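Bacteriocin (Pseudomonas syringae pv. tomato, PDB 4FZL) probably kills competing bacteria by degrading the peptidoglycan precursor lipid II, acting as a calcium-binding relative of colicin M. Local coordinates at residues A[39-42]-A[43-47]; A[49-52]-A[53-57]; A[58-61]-A[62-66]; A[82-85]-A[86-90]. One frame throughout, in Å; residues are numbered along the deposited sequence.

Contact 1: residues A[39-42]-A[43-47]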
loop_
_atom_site.group_PDB
_atom_site.type_symbol
_atom_site.label_atom_id
_atom_site.label_comp_id
_atom_site.label_asym_id
_atom_site.label_seq_id
_atom_site.Cartn_x
_atom_site.Cartn_y
_atom_site.Cartn_z
ATOM N N SER A 39 15.919 13.450 -5.550
ATOM C CA SER A 39 14.778 12.586 -5.804
ATOM C C SER A 39 14.855 11.217 -5.126
ATOM O O SER A 39 13.856 10.706 -4.529
ATOM C CB SER A 39 14.549 12.374 -7.312
ATOM O OG SER A 39 14.231 13.529 -7.977
ATOM N N LYS A 40 16.041 10.621 -5.170
ATOM C CA LYS A 40 16.242 9.264 -4.608
ATOM C C LYS A 40 16.186 9.355 -3.114
ATOM O O LYS A 40 15.579 8.512 -2.442
ATOM C CB LYS A 40 17.535 8.657 -5.111
ATOM C CG LYS A 40 17.486 8.239 -6.595
ATOM C CD LYS A 40 18.829 7.680 -7.009
ATOM C CE LYS A 40 19.022 7.609 -8.512
ATOM N NZ LYS A 40 20.445 7.408 -8.909
ATOM N N VAL A 41 16.802 10.405 -2.591
ATOM C CA VAL A 41 16.788 10.573 -1.113
ATOM C C VAL A 41 15.318 10.887 -0.610
ATOM O O VAL A 41 14.873 10.316 0.406
ATOM C CB VAL A 41 17.757 11.671 -0.612
ATOM C CG1 VAL A 41 17.572 11.975 0.899
ATOM C CG2 VAL A 41 19.183 11.227 -0.907
ATOM N N ALA A 42 14.570 11.729 -1.343
ATOM C CA ALA A 42 13.153 11.936 -1.047
ATOM C C ALA A 42 12.386 10.607 -1.049
ATOM O O ALA A 42 11.671 10.282 -0.107
ATOM C CB ALA A 42 12.500 13.017 -1.956
ATOM N N LEU A 43 12.579 9.789 -2.097
ATOM C CA LEU A 43 11.804 8.578 -2.231
ATOM C C LEU A 43 12.101 7.615 -1.066
ATOM O O LEU A 43 11.199 7.009 -0.475
ATOM C CB LEU A 43 12.109 7.936 -3.588
ATOM C CG LEU A 43 11.311 6.666 -3.864
ATOM C CD1 LEU A 43 9.798 6.852 -3.783
ATOM C CD2 LEU A 43 11.663 6.135 -5.259
ATOM N N LYS A 44 13.394 7.474 -0.726
ATOM C CA LYS A 44 13.752 6.686 0.414
ATOM C C LYS A 44 13.235 7.193 1.772
ATOM O O LYS A 44 12.894 6.416 2.659
ATOM C CB LYS A 44 15.272 6.400 0.414
ATOM C CG LYS A 44 15.770 5.436 -0.648
ATOM C CD LYS A 44 17.237 4.998 -0.562
ATOM C CE LYS A 44 18.126 6.019 -1.134
ATOM N NZ LYS A 44 19.553 5.518 -1.025
ATOM N N THR A 45 13.153 8.516 1.887
ATOM C CA THR A 45 12.594 9.125 3.080
ATOM C C THR A 45 11.089 8.796 3.146
ATOM O O THR A 45 10.572 8.544 4.247
ATOM C CB THR A 45 12.860 10.646 3.112
ATOM O OG1 THR A 45 14.271 10.853 3.074
ATOM C CG2 THR A 45 12.161 11.393 4.343
ATOM N N PHE A 46 10.387 8.900 1.982
ATOM C CA PHE A 46 8.972 8.538 1.992
ATOM C C PHE A 46 8.805 7.091 2.504
ATOM O O PHE A 46 7.846 6.795 3.249
ATOM C CB PHE A 46 8.314 8.642 0.618
ATOM C CG PHE A 46 8.372 9.977 -0.061
ATOM C CD1 PHE A 46 8.551 11.180 0.624
ATOM C CD2 PHE A 46 8.266 10.027 -1.422
ATOM C CE1 PHE A 46 8.658 12.347 -0.052
ATOM C CE2 PHE A 46 8.293 11.234 -2.117
ATOM C CZ PHE A 46 8.508 12.401 -1.404
ATOM N N ALA A 47 9.655 6.186 1.983
ATOM C CA ALA A 47 9.480 4.828 2.427
ATOM C C ALA A 47 9.744 4.651 3.915
ATOM O O ALA A 47 9.064 3.888 4.596
ATOM C CB ALA A 47 10.453 4.000 1.654
#
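Leu-43, Lys-44, Thr-45 and Phe-46 each return their backbone N-H to the carbonyl four residues earlier, on Ser-39, Lys-40, Val-41 and Ala-42, so the segments 39-42 and 43-47 are consecutive turns of the single helix 37-54. On this regular frame the side chains add their own links, and Thr-45 illustrates the common case of a helical hydroxyl turned back on the main chain. Its OG1 lies 2.8 Å from Val-41 O, while Thr-45 N reaches the same Val-41 O at 2.9 Å. The two donors come from opposite faces of the carbonyl plane, the hydroxyl standing 38° out of it, so one oxygen is gripped twice. A chi1 of -59° makes this possible, setting OG1 opposite the carbonyl carbon and leaving CG2 for apolar packing. Phe-46 treats the next carbonyl differently: Ala-42 O accepts Phe-46 N at 2.8 Å and also sits 3.2 Å above the plane of the Phe-46 ring, near its rim. At the far end of that ring CZ meets Ala-42 CB at 4.1 Å. Lys-44 lays CG against Lys-40 O at 3.6 Å, then bends at chi3 to bring NZ to the carbonyls of Glu-78 and Ile-81, with the ring of Phe-106 as a cation-pi partner. The helix is thus enclosed on several flanks: Val-41 and Thr-45 pack on helix 59-70 and on Leu-10 of helix 5-12, Leu-43 rests on helix 96-106, and Phe-46 meets Tyr-17 and Phe-98 edge-to-face.

Contact 2: residues A[49-52]-A[53-57]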
loop_
_atom_site.group_PDB
_atom_site.type_symbol
_atom_site.label_atom_id
_atom_site.label_comp_id
_atom_site.label_asym_id
_atom_site.label_seq_id
_atom_site.Cartn_x
_atom_site.Cartn_y
_atom_site.Cartn_z
ATOM N N ALA A 49 9.364 7.002 6.202
ATOM C CA ALA A 49 8.336 7.662 6.962
ATOM C C ALA A 49 7.069 6.759 6.989
ATOM O O ALA A 49 6.379 6.629 7.991
ATOM C CB ALA A 49 8.043 9.031 6.329
ATOM N N ASP A 50 6.758 6.148 5.846
ATOM C CA ASP A 50 5.645 5.219 5.802
ATOM C C ASP A 50 5.857 4.052 6.753
ATOM O O ASP A 50 4.926 3.614 7.408
ATOM C CB ASP A 50 5.477 4.637 4.399
ATOM C CG ASP A 50 4.268 3.763 4.247
ATOM O OD1 ASP A 50 3.136 4.306 4.187
ATOM O OD2 ASP A 50 4.404 2.567 4.159
ATOM N N GLN A 51 7.058 3.488 6.755
ATOM C CA GLN A 51 7.376 2.446 7.699
ATOM C C GLN A 51 7.094 2.877 9.172
ATOM O O GLN A 51 6.535 2.133 9.976
ATOM C CB GLN A 51 8.841 1.989 7.471
ATOM C CG GLN A 51 9.388 0.863 8.334
ATOM C CD GLN A 51 8.881 -0.463 7.964
ATOM O OE1 GLN A 51 8.683 -0.714 6.804
ATOM N NE2 GLN A 51 8.683 -1.333 8.933
ATOM N N ARG A 52 7.554 4.074 9.520
ATOM C CA ARG A 52 7.290 4.565 10.822
ATOM C C ARG A 52 5.771 4.810 11.109
ATOM O O ARG A 52 5.328 4.543 12.236
ATOM C CB ARG A 52 8.049 5.862 11.169
ATOM C CG ARG A 52 9.560 5.691 11.221
ATOM C CD ARG A 52 10.153 6.936 11.829
ATOM N NE ARG A 52 11.611 6.921 11.830
ATOM C CZ ARG A 52 12.365 7.779 12.527
ATOM N NH1 ARG A 52 11.802 8.733 13.268
ATOM N NH2 ARG A 52 13.680 7.706 12.458
ATOM N N GLU A 53 5.027 5.310 10.119
ATOM C CA GLU A 53 3.579 5.407 10.272
ATOM C C GLU A 53 2.958 3.986 10.501
ATOM O O GLU A 53 2.041 3.866 11.340
ATOM C CB GLU A 53 2.930 6.105 9.087
ATOM C CG GLU A 53 1.484 6.439 9.289
ATOM C CD GLU A 53 0.852 7.219 8.120
ATOM O OE1 GLU A 53 -0.069 8.031 8.364
ATOM O OE2 GLU A 53 1.301 7.034 6.991
ATOM N N ALA A 54 3.497 2.964 9.845
ATOM C CA ALA A 54 2.978 1.626 10.064
ATOM C C ALA A 54 3.206 1.151 11.496
ATOM O O ALA A 54 2.491 0.275 11.986
ATOM C CB ALA A 54 3.604 0.613 9.128
ATOM N N GLU A 55 4.226 1.705 12.118
ATOM C CA GLU A 55 4.618 1.394 13.506
ATOM C C GLU A 55 3.930 2.233 14.525
ATOM O O GLU A 55 4.186 2.075 15.693
ATOM C CB GLU A 55 6.164 1.439 13.642
ATOM C CG GLU A 55 6.868 0.305 12.849
ATOM C CD GLU A 55 8.356 0.523 12.491
ATOM O OE1 GLU A 55 8.935 1.603 12.789
ATOM O OE2 GLU A 55 8.959 -0.419 11.876
ATOM N N GLY A 56 3.054 3.111 14.087
ATOM C CA GLY A 56 2.257 3.899 14.973
ATOM C C GLY A 56 2.594 5.387 15.051
ATOM O O GLY A 56 1.992 6.079 15.863
ATOM N N ARG A 57 3.574 5.859 14.252
ATOM C CA ARG A 57 4.023 7.258 14.373
ATOM C C ARG A 57 3.199 8.171 13.477
ATOM O O ARG A 57 2.584 7.701 12.503
ATOM C CB ARG A 57 5.491 7.417 14.044
ATOM C CG ARG A 57 6.427 6.500 14.841
ATOM C CD ARG A 57 6.460 6.657 16.372
ATOM N NE ARG A 57 6.727 5.270 16.848
ATOM C CZ ARG A 57 5.851 4.413 17.423
ATOM N NH1 ARG A 57 4.602 4.790 17.737
ATOM N NH2 ARG A 57 6.237 3.156 17.720
HETATM O O HOH W 1 2.199 6.885 4.535
#
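A Schellman motif closes helix 37-54, with Arg-57 N reaching back to Arg-52 O at 3.0 Å and Gly-56 N to Glu-53 O, also at 3.0 Å. Gly-56 is the residue that turns the chain, leaving the helix with a positive phi of 109° at the glycine position of the motif. Beyond the turn, Arg-57 folds its CG over Arg-52 O and to 4.1 Å from Arg-52 CB, an aliphatic contact across the loop.

One turn back, Gln-51 and Glu-55 are joined through their ends. The bond from Gln-51 NE2 to Glu-55 OE2 is long at 3.1 Å but nearly straight (172°). It leaves within the amide plane yet meets the carboxylate from above, and the two flat groups stand 72° apart. Gln-51 OE1 is occupied by Val-89 N of the loop between helices 59-70 and 96-106, which fixes the amide's rotation from its other end.

Asp-50 and Glu-53 bring like charges together, with Asp-50 OD1 4.3 Å from Glu-53 OE2. A water gives one hydrogen to each, 2.8 Å from Asp-50 OD1 and 2.6 Å from Glu-53 OE2, and Ser-91 OG lies within hydrogen-bonding distance of both oxygens. The bridging water, with Thr-96 and His-99 at Asp-50, probably eases the repulsion between the two carboxylates.

Contact 3: residues A[58-61]-A[62-66]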
loop_
_atom_site.group_PDB
_atom_site.type_symbol
_atom_site.label_atom_id
_atom_site.label_comp_id
_atom_site.label_asym_id
_atom_site.label_seq_id
_atom_site.Cartn_x
_atom_site.Cartn_y
_atom_site.Cartn_z
ATOM N N ASP A 58 3.231 9.468 13.781
ATOM C CA ASP A 58 2.638 10.500 12.951
ATOM C C ASP A 58 3.471 10.693 11.673
ATOM O O ASP A 58 4.695 10.761 11.762
ATOM C CB ASP A 58 2.708 11.814 13.723
ATOM C CG ASP A 58 2.178 12.953 12.934
ATOM O OD1 ASP A 58 0.998 12.830 12.480
ATOM O OD2 ASP A 58 2.889 13.982 12.774
ATOM N N LEU A 59 2.839 10.702 10.472
ATOM C CA LEU A 59 3.607 10.799 9.241
ATOM C C LEU A 59 4.518 12.001 9.179
ATOM O O LEU A 59 5.710 11.899 8.863
ATOM C CB LEU A 59 2.738 10.738 7.995
ATOM C CG LEU A 59 3.470 10.542 6.666
ATOM C CD1 LEU A 59 4.251 9.214 6.535
ATOM C CD2 LEU A 59 2.464 10.714 5.511
ATOM N N ARG A 60 3.974 13.169 9.403
ATOM C CA ARG A 60 4.785 14.346 9.179
ATOM C C ARG A 60 5.957 14.393 10.220
ATOM O O ARG A 60 7.079 14.776 9.881
ATOM C CB ARG A 60 3.940 15.621 9.267
ATOM C CG ARG A 60 4.703 16.942 9.228
ATOM C CD ARG A 60 5.549 16.953 7.917
ATOM N NE ARG A 60 6.281 18.214 7.804
ATOM C CZ ARG A 60 5.736 19.374 7.448
ATOM N NH1 ARG A 60 4.440 19.455 7.199
ATOM N NH2 ARG A 60 6.472 20.505 7.285
ATOM N N THR A 61 5.674 14.040 11.478
ATOM C CA THR A 61 6.693 13.987 12.508
ATOM C C THR A 61 7.777 13.066 12.087
ATOM O O THR A 61 8.972 13.398 12.149
ATOM C CB THR A 61 6.148 13.568 13.872
ATOM O OG1 THR A 61 5.110 14.514 14.226
ATOM C CG2 THR A 61 7.237 13.586 14.978
ATOM N N ALA A 62 7.395 11.889 11.582
ATOM C CA ALA A 62 8.333 10.782 11.143
ATOM C C ALA A 62 9.215 11.363 9.984
ATOM O O ALA A 62 10.459 11.318 10.024
ATOM C CB ALA A 62 7.601 9.540 10.672
ATOM N N TYR A 63 8.539 11.936 8.985
ATOM C CA TYR A 63 9.207 12.552 7.860
ATOM C C TYR A 63 10.248 13.588 8.323
ATOM O O TYR A 63 11.428 13.551 7.910
ATOM C CB TYR A 63 8.178 13.205 6.933
ATOM C CG TYR A 63 8.828 13.983 5.782
ATOM C CD1 TYR A 63 9.059 13.337 4.589
ATOM C CD2 TYR A 63 9.188 15.303 5.950
ATOM C CE1 TYR A 63 9.624 14.011 3.489
ATOM C CE2 TYR A 63 9.784 15.955 4.923
ATOM C CZ TYR A 63 10.037 15.355 3.694
ATOM O OH TYR A 63 10.633 16.077 2.623
ATOM N N ASN A 64 9.764 14.505 9.177
ATOM C CA ASN A 64 10.641 15.565 9.683
ATOM C C ASN A 64 11.848 14.961 10.471
ATOM O O ASN A 64 13.031 15.412 10.293
ATOM C CB ASN A 64 9.921 16.549 10.593
ATOM C CG ASN A 64 8.939 17.455 9.871
ATOM O OD1 ASN A 64 9.021 17.685 8.684
ATOM N ND2 ASN A 64 7.978 17.997 10.638
ATOM N N GLU A 65 11.568 13.949 11.310
ATOM C CA GLU A 65 12.648 13.333 12.070
ATOM C C GLU A 65 13.665 12.604 11.219
ATOM O O GLU A 65 14.870 12.652 11.551
ATOM C CB GLU A 65 12.115 12.424 13.167
ATOM C CG GLU A 65 11.451 13.262 14.263
ATOM C CD GLU A 65 12.486 14.179 15.016
ATOM O OE1 GLU A 65 13.535 13.690 15.482
ATOM O OE2 GLU A 65 12.260 15.390 15.156
ATOM N N ILE A 66 13.218 11.911 10.162
ATOM C CA ILE A 66 14.150 11.264 9.239
ATOM C C ILE A 66 14.977 12.342 8.497
ATOM O O ILE A 66 16.208 12.240 8.362
ATOM C CB ILE A 66 13.325 10.467 8.240
ATOM C CG1 ILE A 66 12.707 9.266 8.930
ATOM C CG2 ILE A 66 14.222 9.950 7.145
ATOM C CD1 ILE A 66 11.474 8.728 8.213
HETATM O O HOH W 2 9.322 20.043 7.346
#
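Arg-60 and Asn-64 meet obliquely one turn apart at the start of helix 59-70, their guanidinium and amide planes 74° from parallel. The helix begins with Asp-58 as N-cap: its OD2 takes Thr-61 N at 3.1 Å from above the carboxylate plane and Thr-61 OG1 at 2.7 Å through the anti lone pair. Two donors of one residue thus hold the capping carboxylate in place.

Arg-60 has a bend at chi2 (56°) that folds its chain back alongside the amide, where CD also lies obliquely by the Tyr-63 ring. The bond from Arg-60 NE to Asn-64 OD1, 2.9 Å long, leaves the edge of the guanidinium within its plane and is fairly straight at the hydrogen. At the oxygen, however, it arrives from the side, with a C=O...N angle of 105°. Asp-15 is salt-bridged to Arg-60 NH2, while Tyr-63 sends its hydroxyl to Leu-10 O. These bonds join the start of helix 59-70 to the N-terminal helices 5-12 and 14-17. A water-mediated link runs beside the direct bond: one water lies 2.9 Å from Arg-60 NH2 as acceptor and gives a hydrogen to Asn-64 OD1 at 2.7 Å.

Contact 4: residues A[82-85]-A[86-90]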
loop_
_atom_site.group_PDB
_atom_site.type_symbol
_atom_site.label_atom_id
_atom_site.label_comp_id
_atom_site.label_asym_id
_atom_site.label_seq_id
_atom_site.Cartn_x
_atom_site.Cartn_y
_atom_site.Cartn_z
ATOM N N LYS A 82 19.781 4.907 3.789
ATOM C CA LYS A 82 19.792 3.537 3.222
ATOM C C LYS A 82 18.434 2.895 3.341
ATOM O O LYS A 82 17.778 3.059 4.308
ATOM C CB LYS A 82 20.890 2.707 3.866
ATOM C CG LYS A 82 22.277 3.185 3.398
ATOM C CD LYS A 82 23.423 2.522 4.133
ATOM C CE LYS A 82 24.753 2.982 3.540
ATOM N NZ LYS A 82 25.884 2.934 4.517
ATOM N N TYR A 83 18.053 2.160 2.306
ATOM C CA TYR A 83 16.818 1.396 2.306
ATOM C C TYR A 83 17.112 0.170 3.147
ATOM O O TYR A 83 17.868 -0.693 2.724
ATOM C CB TYR A 83 16.392 1.086 0.876
ATOM C CG TYR A 83 14.966 0.553 0.815
ATOM C CD1 TYR A 83 13.903 1.441 0.847
ATOM C CD2 TYR A 83 14.702 -0.784 0.793
ATOM C CE1 TYR A 83 12.591 1.002 0.807
ATOM C CE2 TYR A 83 13.370 -1.252 0.738
ATOM C CZ TYR A 83 12.339 -0.341 0.761
ATOM O OH TYR A 83 11.021 -0.782 0.790
ATOM N N PRO A 84 16.443 0.021 4.288
ATOM C CA PRO A 84 16.840 -1.009 5.250
ATOM C C PRO A 84 16.601 -2.437 4.799
ATOM O O PRO A 84 15.803 -2.691 3.852
ATOM C CB PRO A 84 15.992 -0.670 6.471
ATOM C CG PRO A 84 14.781 0.027 5.948
ATOM C CD PRO A 84 15.116 0.586 4.583
ATOM N N PRO A 85 17.272 -3.393 5.475
ATOM C CA PRO A 85 17.329 -4.744 4.960
ATOM C C PRO A 85 16.233 -5.661 5.445
ATOM O O PRO A 85 16.030 -6.685 4.837
ATOM C CB PRO A 85 18.657 -5.269 5.529
ATOM C CG PRO A 85 18.745 -4.607 6.876
ATOM C CD PRO A 85 18.118 -3.239 6.680
ATOM N N GLY A 86 15.490 -5.287 6.477
ATOM C CA GLY A 86 14.539 -6.228 7.102
ATOM C C GLY A 86 13.076 -6.242 6.680
ATOM O O GLY A 86 12.739 -6.358 5.501
ATOM N N ASN A 87 12.190 -6.245 7.669
ATOM C CA ASN A 87 10.808 -6.508 7.397
ATOM C C ASN A 87 10.056 -5.191 7.060
ATOM O O ASN A 87 9.657 -4.451 7.934
ATOM C CB ASN A 87 10.150 -7.216 8.604
ATOM C CG ASN A 87 10.515 -8.712 8.724
ATOM O OD1 ASN A 87 11.509 -9.203 8.150
ATOM N ND2 ASN A 87 9.705 -9.445 9.494
ATOM N N HIS A 88 9.837 -4.908 5.777
ATOM C CA HIS A 88 9.087 -3.703 5.408
ATOM C C HIS A 88 7.622 -3.920 5.557
ATOM O O HIS A 88 7.092 -4.971 5.211
ATOM C CB HIS A 88 9.383 -3.289 3.952
ATOM C CG HIS A 88 10.685 -2.568 3.817
ATOM N ND1 HIS A 88 10.782 -1.210 3.786
ATOM C CD2 HIS A 88 11.990 -3.070 3.766
ATOM C CE1 HIS A 88 12.078 -0.867 3.705
ATOM N NE2 HIS A 88 12.825 -2.001 3.734
ATOM N N VAL A 89 6.944 -2.886 5.989
ATOM C CA VAL A 89 5.541 -2.907 6.254
ATOM C C VAL A 89 4.965 -1.615 5.682
ATOM O O VAL A 89 5.391 -0.506 6.015
ATOM C CB VAL A 89 5.246 -2.949 7.773
ATOM C CG1 VAL A 89 3.724 -3.011 8.007
ATOM C CG2 VAL A 89 5.953 -4.169 8.418
ATOM N N LEU A 90 3.887 -1.767 4.960
ATOM C CA LEU A 90 3.103 -0.682 4.406
ATOM C C LEU A 90 2.000 -0.197 5.382
ATOM O O LEU A 90 1.227 -0.941 5.912
ATOM C CB LEU A 90 2.443 -1.039 3.095
ATOM C CG LEU A 90 3.356 -1.507 1.952
ATOM C CD1 LEU A 90 2.702 -2.069 0.667
ATOM C CD2 LEU A 90 4.325 -0.379 1.579
#
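A tight fold of the loop between helices 59-70 and 96-106, containing two consecutive prolines, brings His-88 back against Tyr-83 and Pro-84. His-88 has two conformers, and what follows holds for the modelled one. In it a hydrogen bond runs from His-88 NE2 to Pro-84 O at 3.1 Å. It is straight (164°) and leaves in the plane of the imidazole, but reaches the carbonyl from 43° above its plane instead of along a lone pair. Pro-84 also offers its ring, whose CD lies 3.5 Å from His-88 CE1, the two side chains crossing at roughly a right angle.

Tyr-83 supplies the broader surface. Its ring and the imidazole are almost parallel, 4° apart, in an offset stack with centroids 4.1 Å from each other, and the phenol end lies over a face of the histidine. The first torsion of Tyr-83, with CG anti to the backbone N, turns the ring toward His-88. The modelled rings approach more closely than carbons can, so the stack and the bond to Pro-84 alike are secure only in outline.

Tyr-83 OH and His-88 ND1 both bond to helix 96-106, to His-103 ND1 and His-99 NE2. The whole is an irregular, proline-containing loop whose aromatic pair packs on that helix, and whose His-88 and Leu-90 make backbone hydrogen bonds with Thr-113 of strand 112-113.

How the contacts relate
Contacts 1 and 2 follow each other along helix 37-54, their centres 15 Å apart, and the Schellman turn of contact 2 leads directly into the N-cap of contact 3. Helix 59-70 then packs back on its predecessor: Tyr-63 CD1 lies 3.7 Å from Thr-45 CG2, and Ile-66 CD1 lies 3.4 Å from Ala-49 N. Contact 4 covers another flank of helix 37-54, with Tyr-83 CE1 3.8 Å from Ala-47 CB, and stays about 8 Å from contact 3 at the nearest atoms. His-99 bonds both Asp-50 of contact 2 and His-88 of contact 4. Calcium binds further off: the side chain of Asp-50 is about 12 Å from that of Leu-165, one of the calcium-binding residues.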